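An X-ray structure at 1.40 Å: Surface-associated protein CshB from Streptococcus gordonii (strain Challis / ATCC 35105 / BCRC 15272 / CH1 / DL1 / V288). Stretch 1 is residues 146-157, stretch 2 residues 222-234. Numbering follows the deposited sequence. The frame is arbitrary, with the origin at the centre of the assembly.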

ATOM      1  N   GLU A 146       5.027  -8.966  -3.668  1.00 14.76           N
ATOM      2  CA  GLU A 146       3.816  -8.130  -3.486  1.00 14.88           C
ATOM      3  C   GLU A 146       3.932  -7.239  -2.262  1.00 15.60           C
ATOM      4  O   GLU A 146       4.637  -7.542  -1.338  1.00 14.72           O
ATOM      5  CB  GLU A 146       2.569  -8.993  -3.331  1.00 15.76           C
ATOM      6  CG  GLU A 146       2.226  -9.802  -4.553  1.00 19.19           C
ATOM      7  CD  GLU A 146       1.488  -8.952  -5.574  1.00 29.61           C
ATOM      8  OE1 GLU A 146       1.121  -7.829  -5.248  1.00 34.11           O
ATOM      9  OE2 GLU A 146       1.303  -9.420  -6.664  1.00 39.23           O
ATOM     10  N   ASP A 147       3.132  -6.183  -2.274  1.00 17.21           N
ATOM     11  CA  ASP A 147       3.041  -5.293  -1.101  1.00 19.68           C
ATOM     12  C   ASP A 147       2.283  -6.029   0.011  1.00 15.48           C
ATOM     13  O   ASP A 147       1.505  -6.902  -0.257  1.00 16.20           O
ATOM     14  CB  ASP A 147       2.314  -3.987  -1.423  1.00 23.95           C
ATOM     15  CG  ASP A 147       2.921  -2.802  -0.673  1.00 37.90           C
ATOM     16  OD1 ASP A 147       3.618  -3.016   0.308  1.00 45.21           O
ATOM     17  OD2 ASP A 147       2.767  -1.674  -1.128  1.00 52.07           O
ATOM     18  N   ALA A 148       2.604  -5.664   1.230  1.00 17.07           N
ATOM     19  CA  ALA A 148       1.962  -6.238   2.414  1.00 15.80           C
ATOM     20  C   ALA A 148       1.527  -5.121   3.372  1.00 17.61           C
ATOM     21  O   ALA A 148       2.307  -4.288   3.711  1.00 19.70           O
ATOM     22  CB  ALA A 148       2.940  -7.164   3.088  1.00 16.79           C
ATOM     23  N   ASN A 149       0.266  -5.142   3.716  1.00 19.79           N
ATOM     24  CA  ASN A 149      -0.269  -4.335   4.814  1.00 20.66           C
ATOM     25  C   ASN A 149      -0.043  -5.127   6.104  1.00 20.78           C
ATOM     26  O   ASN A 149       0.405  -6.275   6.093  1.00 17.34           O
ATOM     27  CB  ASN A 149      -1.698  -3.951   4.455  1.00 21.43           C
ATOM     28  CG  ASN A 149      -2.687  -5.075   4.488  1.00 25.35           C
ATOM     29  OD1 ASN A 149      -2.708  -5.846   5.445  1.00 25.41           O
ATOM     30  ND2 ASN A 149      -3.570  -5.120   3.489  1.00 29.46           N
ATOM     31  N   PRO A 150      -0.301  -4.564   7.291  1.00 17.92           N
ATOM     32  CA  PRO A 150      -0.012  -5.231   8.543  1.00 17.30           C
ATOM     33  C   PRO A 150      -0.743  -6.554   8.785  1.00 17.99           C
ATOM     34  O   PRO A 150      -0.316  -7.251   9.694  1.00 19.85           O
ATOM     35  CB  PRO A 150      -0.451  -4.190   9.597  1.00 19.48           C
ATOM     36  CG  PRO A 150      -0.296  -2.890   8.870  1.00 21.72           C
ATOM     37  CD  PRO A 150      -0.802  -3.187   7.484  1.00 21.91           C
ATOM     38  N   GLY A 151      -1.792  -6.905   8.050  1.00 16.99           N
ATOM     39  CA  GLY A 151      -2.447  -8.213   8.149  1.00 16.33           C
ATOM     40  C   GLY A 151      -2.067  -9.189   7.071  1.00 13.74           C
ATOM     41  O   GLY A 151      -2.746 -10.189   6.948  1.00 15.63           O
ATOM     42  N   GLU A 152      -1.033  -8.889   6.307  1.00 12.25           N
ATOM     43  CA  GLU A 152      -0.594  -9.757   5.178  1.00 11.72           C
ATOM     44  C   GLU A 152       0.803 -10.262   5.539  1.00 12.25           C
ATOM     45  O   GLU A 152       1.682  -9.447   5.776  1.00 13.53           O
ATOM     46  CB  GLU A 152      -0.594  -9.065   3.811  1.00 14.56           C
ATOM     47  CG  GLU A 152      -1.983  -8.564   3.416  1.00 15.38           C
ATOM     48  CD  GLU A 152      -2.036  -7.795   2.106  1.00 18.78           C
ATOM     49  OE1 GLU A 152      -1.223  -6.867   1.954  1.00 20.45           O
ATOM     50  OE2 GLU A 152      -2.851  -8.130   1.246  1.00 24.81           O
ATOM     51  N   PHE A 153       0.996 -11.581   5.617  1.00 10.15           N
ATOM     52  CA  PHE A 153       2.239 -12.176   6.137  1.00  9.62           C
ATOM     53  C   PHE A 153       2.942 -12.961   5.049  1.00  9.44           C
ATOM     54  O   PHE A 153       2.335 -13.838   4.401  1.00 10.68           O
ATOM     55  CB  PHE A 153       1.916 -13.093   7.327  1.00 10.06           C
ATOM     56  CG  PHE A 153       1.049 -12.476   8.414  1.00 11.50           C
ATOM     57  CD1 PHE A 153       1.225 -11.165   8.815  1.00 13.04           C
ATOM     58  CD2 PHE A 153       0.031 -13.197   8.944  1.00 14.37           C
ATOM     59  CE1 PHE A 153       0.416 -10.620   9.791  1.00 13.72           C
ATOM     60  CE2 PHE A 153      -0.858 -12.642   9.860  1.00 16.60           C
ATOM     61  CZ  PHE A 153      -0.594 -11.383  10.352  1.00 14.84           C
ATOM     62  N   ALA A 154       4.251 -12.724   4.926  1.00  8.66           N
ATOM     63  CA  ALA A 154       5.163 -13.619   4.175  1.00  8.73           C
ATOM     64  C   ALA A 154       6.372 -13.873   5.066  1.00  8.52           C
ATOM     65  O   ALA A 154       6.994 -12.937   5.588  1.00  9.15           O
ATOM     66  CB  ALA A 154       5.524 -13.030   2.839  1.00 10.35           C
ATOM     67  N   ILE A 155       6.677 -15.150   5.218  1.00  7.74           N
ATOM     68  CA  ILE A 155       7.739 -15.629   6.139  1.00  7.64           C
ATOM     69  C   ILE A 155       8.692 -16.473   5.300  1.00  7.44           C
ATOM     70  O   ILE A 155       8.231 -17.341   4.550  1.00  8.09           O
ATOM     71  CB  ILE A 155       7.158 -16.450   7.303  1.00  8.00           C
ATOM     72  CG1 ILE A 155       6.200 -15.582   8.132  1.00  9.66           C
ATOM     73  CG2 ILE A 155       8.270 -17.033   8.149  1.00  9.19           C
ATOM     74  CD1 ILE A 155       5.289 -16.403   9.023  1.00 10.74           C
ATOM     75  N   PHE A 156       9.991 -16.351   5.513  1.00  7.55           N
ATOM     76  CA  PHE A 156      11.059 -17.071   4.809  1.00  7.13           C
ATOM     77  C   PHE A 156      11.849 -17.903   5.801  1.00  7.15           C
ATOM     78  O   PHE A 156      12.291 -17.335   6.829  1.00  8.70           O
ATOM     79  CB  PHE A 156      11.989 -16.071   4.123  1.00  7.69           C
ATOM     80  CG  PHE A 156      11.311 -15.054   3.229  1.00  9.48           C
ATOM     81  CD1 PHE A 156      10.672 -13.973   3.829  1.00 11.30           C
ATOM     82  CD2 PHE A 156      11.234 -15.220   1.851  1.00 12.40           C
ATOM     83  CE1 PHE A 156      10.032 -13.024   3.052  1.00 13.28           C
ATOM     84  CE2 PHE A 156      10.578 -14.264   1.072  1.00 12.38           C
ATOM     85  CZ  PHE A 156       9.981 -13.181   1.700  1.00 13.40           C
ATOM     86  N   THR A 157      12.069 -19.166   5.480  1.00  7.38           N
ATOM     87  CA  THR A 157      12.914 -20.028   6.330  1.00  7.69           C
ATOM     88  C   THR A 157      14.062 -20.583   5.510  1.00  7.21           C
ATOM     89  O   THR A 157      14.010 -20.744   4.301  1.00  8.12           O
ATOM     90  CB  THR A 157      12.133 -21.129   7.033  1.00  8.52           C
ATOM     91  OG1 THR A 157      11.747 -22.093   6.056  1.00 10.21           O
ATOM     92  CG2 THR A 157      10.918 -20.593   7.767  1.00 10.06           C
ATOM     93  N   SER A 222      18.977 -14.881  11.928  1.00  9.00           N
ATOM     94  CA  SER A 222      18.270 -16.093  12.315  1.00  8.19           C
ATOM     95  C   SER A 222      17.836 -16.806  11.048  1.00  7.87           C
ATOM     96  O   SER A 222      18.016 -16.258   9.956  1.00  8.51           O
ATOM     97  CB  SER A 222      17.038 -15.791  13.185  1.00  8.56           C
ATOM     98  OG  SER A 222      15.931 -15.379  12.413  1.00  9.06           O
ATOM     99  N   GLN A 223      17.196 -17.938  11.212  1.00  8.13           N
ATOM    100  CA  GLN A 223      16.758 -18.731  10.051  1.00  7.77           C
ATOM    101  C   GLN A 223      15.288 -18.463   9.701  1.00  7.73           C
ATOM    102  O   GLN A 223      14.784 -19.144   8.782  1.00  8.72           O
ATOM    103  CB  GLN A 223      17.064 -20.215  10.250  1.00  8.94           C
ATOM    104  CG  GLN A 223      18.538 -20.537  10.204  1.00  8.15           C
ATOM    105  CD  GLN A 223      18.908 -21.988  10.373  1.00  9.67           C
ATOM    106  OE1 GLN A 223      19.849 -22.497   9.705  1.00 12.06           O
ATOM    107  NE2 GLN A 223      18.234 -22.660  11.246  1.00  8.46           N
ATOM    108  N   VAL A 224      14.649 -17.470  10.311  1.00  7.43           N
ATOM    109  CA  VAL A 224      13.251 -17.104  10.014  1.00  7.56           C
ATOM    110  C   VAL A 224      13.181 -15.609   9.799  1.00  7.88           C
ATOM    111  O   VAL A 224      13.518 -14.857  10.730  1.00  9.40           O
ATOM    112  CB  VAL A 224      12.337 -17.537  11.170  1.00  8.09           C
ATOM    113  CG1 VAL A 224      10.883 -17.240  10.793  1.00  8.13           C
ATOM    114  CG2 VAL A 224      12.548 -19.001  11.495  1.00  8.90           C
ATOM    115  N   PHE A 225      12.751 -15.134   8.642  1.00  7.30           N
ATOM    116  CA  PHE A 225      12.629 -13.716   8.302  1.00  7.47           C
ATOM    117  C   PHE A 225      11.195 -13.342   8.008  1.00  7.81           C
ATOM    118  O   PHE A 225      10.504 -14.061   7.290  1.00  8.74           O
ATOM    119  CB  PHE A 225      13.472 -13.375   7.074  1.00  8.91           C
ATOM    120  CG  PHE A 225      13.565 -11.912   6.757  1.00  9.06           C
ATOM    121  CD1 PHE A 225      14.212 -11.031   7.611  1.00  8.79           C
ATOM    122  CD2 PHE A 225      12.971 -11.399   5.621  1.00  9.65           C
ATOM    123  CE1 PHE A 225      14.277  -9.671   7.298  1.00  9.57           C
ATOM    124  CE2 PHE A 225      13.049 -10.047   5.308  1.00 10.10           C
ATOM    125  CZ  PHE A 225      13.672  -9.209   6.172  1.00  9.38           C
ATOM    126  N   GLY A 226      10.803 -12.214   8.573  1.00  8.72           N
ATOM    127  CA  GLY A 226       9.454 -11.694   8.349  1.00  9.63           C
ATOM    128  C   GLY A 226       8.482 -12.164   9.414  1.00  9.08           C
ATOM    129  O   GLY A 226       8.844 -12.924  10.245  1.00  9.93           O
ATOM    130  N   PRO A 227       7.202 -11.799   9.313  1.00  9.82           N
ATOM    131  CA  PRO A 227       6.691 -10.961   8.253  1.00  9.62           C
ATOM    132  C   PRO A 227       6.910  -9.455   8.439  1.00 10.69           C
ATOM    133  O   PRO A 227       6.832  -8.938   9.463  1.00 11.54           O
ATOM    134  CB  PRO A 227       5.192 -11.310   8.272  1.00 11.03           C
ATOM    135  CG  PRO A 227       4.932 -11.539   9.719  1.00 10.69           C
ATOM    136  CD  PRO A 227       6.156 -12.303  10.176  1.00 10.24           C
ATOM    137  N   ASN A 228       7.182  -8.813   7.324  1.00 11.87           N
ATOM    138  CA  ASN A 228       7.387  -7.355   7.312  1.00 13.56           C
ATOM    139  C   ASN A 228       6.527  -6.661   6.260  1.00 20.95           C
ATOM    140  O   ASN A 228       5.779  -7.279   5.564  1.00 17.49           O
ATOM    141  CB  ASN A 228       8.786  -7.038   6.811  1.00 15.32           C
ATOM    142  CG  ASN A 228       9.857  -7.772   7.568  1.00 16.24           C
ATOM    143  OD1 ASN A 228       9.933  -7.696   8.767  1.00 22.08           O
ATOM    144  ND2 ASN A 228      10.668  -8.504   6.835  1.00 14.93           N
ATOM    145  N   ARG A 229       6.735  -5.346   6.193  1.00 25.85           N
ATOM    146  CA  ARG A 229       6.196  -4.468   5.123  1.00 31.44           C
ATOM    147  C   ARG A 229       7.241  -3.403   4.789  1.00 28.75           C
ATOM    148  O   ARG A 229       7.944  -2.947   5.660  1.00 31.27           O
ATOM    149  CB  ARG A 229       4.796  -3.966   5.442  1.00 37.65           C
ATOM    150  CG  ARG A 229       4.595  -3.359   6.817  1.00 38.05           C
ATOM    151  CD  ARG A 229       3.132  -3.099   6.975  1.00 43.38           C
ATOM    152  NE  ARG A 229       2.561  -2.548   5.765  1.00 44.97           N
ATOM    153  CZ  ARG A 229       2.063  -1.331   5.690  1.00 48.61           C
ATOM    154  NH1 ARG A 229       1.565  -0.877   4.558  1.00 40.08           N
ATOM    155  NH2 ARG A 229       2.053  -0.589   6.776  1.00 49.39           N
ATOM    156  N   SER A 230       7.367  -3.087   3.504  1.00 35.88           N
ATOM    157  CA  SER A 230       8.283  -2.029   2.989  1.00 34.32           C
ATOM    158  C   SER A 230       7.789  -0.689   3.547  1.00 33.46           C
ATOM    159  O   SER A 230       6.553  -0.604   3.713  1.00 33.22           O
ATOM    160  CB  SER A 230       8.350  -1.993   1.473  1.00 40.20           C
ATOM    161  OG  SER A 230       8.974  -0.780   1.055  1.00 39.58           O
ATOM    162  N   ASN A 231       8.727   0.219   3.894  1.00 38.25           N
ATOM    163  CA  ASN A 231       8.490   1.447   4.707  1.00 41.42           C
ATOM    164  C   ASN A 231       8.746   2.717   3.876  1.00 47.56           C
ATOM    165  O   ASN A 231       8.558   3.827   4.435  1.00 46.53           O
ATOM    166  CB  ASN A 231       9.313   1.437   6.016  1.00 38.44           C
ATOM    167  CG  ASN A 231      10.776   1.818   5.882  1.00 38.61           C
ATOM    168  OD1 ASN A 231      11.303   1.907   4.780  1.00 37.63           O
ATOM    169  ND2 ASN A 231      11.465   1.999   7.003  1.00 42.97           N
ATOM    170  N   GLU A 232       9.173   2.598   2.617  1.00 49.86           N
ATOM    171  CA  GLU A 232       9.486   3.804   1.809  1.00 57.51           C
ATOM    172  C   GLU A 232       8.387   3.986   0.761  1.00 53.03           C
ATOM    173  O   GLU A 232       8.289   3.148  -0.159  1.00 53.95           O
ATOM    174  CB  GLU A 232      10.904   3.782   1.234  1.00 63.20           C
ATOM    175  CG  GLU A 232      11.234   2.616   0.322  1.00 69.67           C
ATOM    176  CD  GLU A 232      12.612   2.785  -0.294  1.00 76.13           C
ATOM    177  OE1 GLU A 232      12.749   2.592  -1.523  1.00 81.52           O
ATOM    178  OE2 GLU A 232      13.545   3.142   0.460  1.00 74.54           O
ATOM    179  N   ARG A 233       7.583   5.037   0.934  1.00 49.65           N
ATOM    180  CA  ARG A 233       6.573   5.483  -0.052  1.00 45.54           C
ATOM    181  C   ARG A 233       6.864   6.928  -0.477  1.00 39.50           C
ATOM    182  O   ARG A 233       7.551   7.701   0.293  1.00 35.56           O
ATOM    183  CB  ARG A 233       5.153   5.379   0.507  1.00 54.82           C
ATOM    184  CG  ARG A 233       4.312   4.276  -0.123  1.00 60.72           C
ATOM    185  CD  ARG A 233       4.145   4.279  -1.648  1.00 64.59           C
ATOM    186  NE  ARG A 233       3.369   3.095  -2.034  1.00 69.06           N
ATOM    187  CZ  ARG A 233       3.135   2.653  -3.278  1.00 75.05           C
ATOM    188  NH1 ARG A 233       2.410   1.558  -3.454  1.00 74.58           N
ATOM    189  NH2 ARG A 233       3.623   3.274  -4.339  1.00 73.72           N
ATOM    190  N   THR A 234       6.341   7.276  -1.653  1.00 29.08           N
ATOM    191  CA  THR A 234       6.364   8.674  -2.119  1.00 26.39           C
ATOM    192  C   THR A 234       4.959   9.079  -2.508  1.00 22.07           C
ATOM    193  O   THR A 234       4.084   8.252  -2.745  1.00 22.31           O
ATOM    194  CB  THR A 234       7.363   8.936  -3.248  1.00 28.68           C
ATOM    195  OG1 THR A 234       6.868   8.312  -4.426  1.00 29.40           O
ATOM    196  CG2 THR A 234       8.764   8.493  -2.882  1.00 33.14           C
TER
HETATM  197  O   HOH W   1       4.427  -9.708   5.284  1.00 12.37           O
HETATM  198  O   HOH W   2       7.707 -10.354   4.779  1.00 12.67           O

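The stretches run antiparallel, and their contact buries 654 Å² in all; direct backbone hydrogen bonding at F225 gives way to a water bridge at N228, and side-chain contacts follow at R229 and R233. At V224 the pairing is non-hydrogen-bonded: its CA lies 4.7 Å from T157 CA, and both side chains point to the same face of the sheet. V224 CG1 also packs on I155 CG2 at 3.7 Å.

F225 and F156 form the hydrogen-bonded pair. F156 N donates to F225 O and F225 N to F156 O, each at 2.9 Å and with N-H...acceptor angles of 162° and 166°. Their rings share the other face, with F156 CD1 3.9 Å from F225 CD2, at the edge of the F225 ring.

G226, at phi/psi 93/-178, suits glycine: an ideal CB would lie 2.5 Å from A154 O. A cis peptide bond leads into P227, whose CG meets F153 CD1 at 3.8 Å and whose CD meets I155 CG1 at 3.9 Å.

Direct amide pairing is not resumed at N228; one water accepts from N228 N (3.0 Å) and donates to A154 O (2.8 Å).

The CA-to-CB bond of R229 points toward stretch 1, and its NE donates to A148 O at 2.7 Å and 169°, nearly linear, while P150 N lies over one guanidinium face. Farther on, R233 NH1 makes a long salt bridge of 4.0 Å with D147 OD2.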